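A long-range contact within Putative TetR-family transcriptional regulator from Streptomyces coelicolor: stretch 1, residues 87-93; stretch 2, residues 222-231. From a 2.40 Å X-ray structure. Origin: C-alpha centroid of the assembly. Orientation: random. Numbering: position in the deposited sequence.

Stretch 1 (87-93) PQDAVRA
Stretch 2 (222-231) ITLVLTGITA

Two helices that pack through apolar side chains often add one polar anchor at the margin of the contact, and this pair, at least 130 residues apart in sequence wherever they touch, illustrates the principle. Residues 87-93 are helical, with phi/psi near -63/-40, and the helix runs on beyond them; residues from 222 onward belong to a second helix, equally regular, that begins earlier in the chain. The N-to-C directions make an angle of 143°, so the helices run roughly antiparallel but splayed, with their axes 10.5 Å apart at closest approach. The register follows: Gln88 CA lies 6.7 Å from Leu226 CA, and one turn on, Arg92 CA lies 7.1 Å from Ile222 CA. Some 329 Å² is buried, both sides summed.

Within each helix the backbone largely satisfies itself. Val91 N donates to Pro87 O (3.0 Å), Arg92 N to Gln88 O (3.0 Å) and Ala93 N to Asp89 O (2.9 Å); in the second helix, Leu226 N reaches Ile222 O (2.8 Å) and Thr227 N reaches Thr223 O (2.9 Å). No backbone-to-backbone hydrogen bond crosses between the helices, and the contact is made mainly by side chains.

Leu226 (chi1 m, chi2 t) contributes the largest covered area. Leu226 CD2 packs 3.8 Å from Val91 CG1 (chi1 t), while Leu226 CD1 sits 3.7 Å from Gln88 O. Val91 CG1 also approaches Ile222 CG1 at 4.3 Å, and Ile222 (chi1 t, chi2 p) places CG2 3.9 Å from Arg92 CG, so the aliphatic part of the arginine extends the apolar surface.

The polar anchor is Arg92, with chi1 m, chi2 t, chi3 t and chi4 near 99°. Its CA-to-CB bond points sideways, but the end of the chain comes nearer to the second helix. There the hydroxyl of Thr223 (chi1 m) lies at the guanidinium edge and accepts two hydrogen bonds, from Arg92 NE to Thr223 OG1 (3.0 Å, 158°) and from Arg92 NH2 to the same Thr223 OG1 (3.2 Å, 144°). Thr223 OG1 is also hydrogen-bonded elsewhere in the structure. The remaining nitrogen is engaged within its own helix: Arg92 NH1 forms a salt bridge with Asp89 OD1 at 3.3 Å. Leu226 CD1 lies over one guanidinium face, 4.3 Å from Arg92 NH2.

The other two threonines make no hydrogen bond across the helices. Thr227 OG1 (m) donates to Thr223 O and Thr230 OG1 (p) to Thr227 O, both at 2.9 Å, so each hydroxyl is satisfied by a carbonyl of its own stretch. Gln88 (m, p; chi3 -24°) brings NE2 within 3.3 Å of Thr230 CG2, a contact with a methyl that gives the amide no acceptor.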

# COMPACT_ATOMS: atom_id res chain seq x y z
N PRO A 87 11.86 18.24 11.58
CA PRO A 87 11.67 16.78 11.53
C PRO A 87 10.65 16.41 10.47
O PRO A 87 10.79 15.41 9.79
CB PRO A 87 11.19 16.47 12.94
CG PRO A 87 11.98 17.47 13.75
CD PRO A 87 11.77 18.73 12.96
N GLN A 88 9.63 17.25 10.34
CA GLN A 88 8.57 17.02 9.37
C GLN A 88 9.09 17.05 7.93
O GLN A 88 8.67 16.22 7.11
CB GLN A 88 7.44 18.03 9.57
CG GLN A 88 6.55 17.72 10.79
CD GLN A 88 7.08 18.30 12.11
OE1 GLN A 88 8.28 18.55 12.27
NE2 GLN A 88 6.17 18.49 13.07
N ASP A 89 10.00 17.99 7.64
CA ASP A 89 10.59 18.11 6.31
C ASP A 89 11.43 16.88 6.04
O ASP A 89 11.41 16.34 4.93
CB ASP A 89 11.52 19.32 6.21
CG ASP A 89 10.80 20.62 6.34
OD1 ASP A 89 9.78 20.78 5.66
OD2 ASP A 89 11.24 21.49 7.12
N ALA A 90 12.20 16.46 7.04
CA ALA A 90 13.05 15.30 6.90
C ALA A 90 12.20 14.07 6.56
O ALA A 90 12.54 13.28 5.69
CB ALA A 90 13.85 15.09 8.18
N VAL A 91 11.06 13.92 7.23
CA VAL A 91 10.19 12.79 6.94
C VAL A 91 9.71 12.88 5.49
O VAL A 91 9.62 11.87 4.79
CB VAL A 91 8.99 12.73 7.91
CG1 VAL A 91 7.96 11.77 7.39
CG2 VAL A 91 9.47 12.29 9.29
N ARG A 92 9.38 14.09 5.05
CA ARG A 92 8.95 14.28 3.66
C ARG A 92 10.04 13.90 2.67
O ARG A 92 9.75 13.32 1.63
CB ARG A 92 8.52 15.72 3.42
CG ARG A 92 7.19 16.06 4.05
CD ARG A 92 6.82 17.51 3.74
NE ARG A 92 5.73 17.92 4.59
CZ ARG A 92 5.86 18.63 5.71
NH1 ARG A 92 7.06 19.03 6.10
NH2 ARG A 92 4.79 18.87 6.45
N ALA A 93 11.29 14.23 3.00
CA ALA A 93 12.41 13.91 2.12
C ALA A 93 12.54 12.39 2.05
O ALA A 93 12.80 11.83 0.98
CB ALA A 93 13.71 14.52 2.64
N ILE A 222 1.07 12.62 3.65
CA ILE A 222 2.12 12.42 4.64
C ILE A 222 2.04 13.56 5.65
O ILE A 222 2.16 13.33 6.86
CB ILE A 222 3.53 12.36 3.94
CG1 ILE A 222 4.53 11.64 4.84
CG2 ILE A 222 4.06 13.76 3.65
CD1 ILE A 222 4.23 10.18 5.08
N THR A 223 1.79 14.78 5.17
CA THR A 223 1.67 15.94 6.06
C THR A 223 0.49 15.77 7.03
O THR A 223 0.56 16.15 8.21
CB THR A 223 1.55 17.23 5.22
OG1 THR A 223 2.77 17.40 4.48
CG2 THR A 223 1.31 18.45 6.09
N LEU A 224 -0.59 15.20 6.52
CA LEU A 224 -1.78 14.92 7.32
C LEU A 224 -1.41 13.92 8.44
O LEU A 224 -1.80 14.10 9.60
CB LEU A 224 -2.85 14.30 6.42
CG LEU A 224 -4.26 14.88 6.38
CD1 LEU A 224 -4.25 16.37 6.67
CD2 LEU A 224 -4.84 14.58 5.00
N VAL A 225 -0.66 12.88 8.11
CA VAL A 225 -0.24 11.92 9.12
C VAL A 225 0.69 12.60 10.13
O VAL A 225 0.54 12.41 11.33
CB VAL A 225 0.50 10.70 8.49
CG1 VAL A 225 0.88 9.71 9.59
CG2 VAL A 225 -0.40 10.01 7.46
N LEU A 226 1.64 13.39 9.63
CA LEU A 226 2.59 14.11 10.49
C LEU A 226 1.86 15.04 11.46
O LEU A 226 2.26 15.19 12.59
CB LEU A 226 3.61 14.90 9.65
CG LEU A 226 4.62 14.03 8.91
CD1 LEU A 226 5.34 14.87 7.84
CD2 LEU A 226 5.61 13.42 9.90
N THR A 227 0.77 15.66 11.01
CA THR A 227 -0.00 16.55 11.88
C THR A 227 -0.64 15.74 13.01
O THR A 227 -0.70 16.19 14.17
CB THR A 227 -1.10 17.26 11.09
OG1 THR A 227 -0.48 18.11 10.11
CG2 THR A 227 -1.97 18.12 12.01
N GLY A 228 -1.11 14.53 12.68
CA GLY A 228 -1.69 13.68 13.70
C GLY A 228 -0.61 13.24 14.67
O GLY A 228 -0.82 13.21 15.88
N ILE A 229 0.57 12.94 14.14
CA ILE A 229 1.67 12.51 14.97
C ILE A 229 2.13 13.63 15.90
O ILE A 229 2.42 13.38 17.07
CB ILE A 229 2.85 12.00 14.10
CG1 ILE A 229 2.45 10.67 13.45
CG2 ILE A 229 4.09 11.82 14.95
CD1 ILE A 229 3.43 10.12 12.43
N THR A 230 2.18 14.86 15.38
CA THR A 230 2.60 15.97 16.21
C THR A 230 1.68 16.19 17.42
O THR A 230 2.13 16.71 18.43
CB THR A 230 2.73 17.34 15.41
OG1 THR A 230 1.44 17.91 15.18
CG2 THR A 230 3.40 17.12 14.10
N ALA A 231 0.41 15.77 17.31
CA ALA A 231 -0.52 15.92 18.43
C ALA A 231 -0.27 14.87 19.54
O ALA A 231 -0.90 14.90 20.59
CB ALA A 231 -1.97 15.82 17.93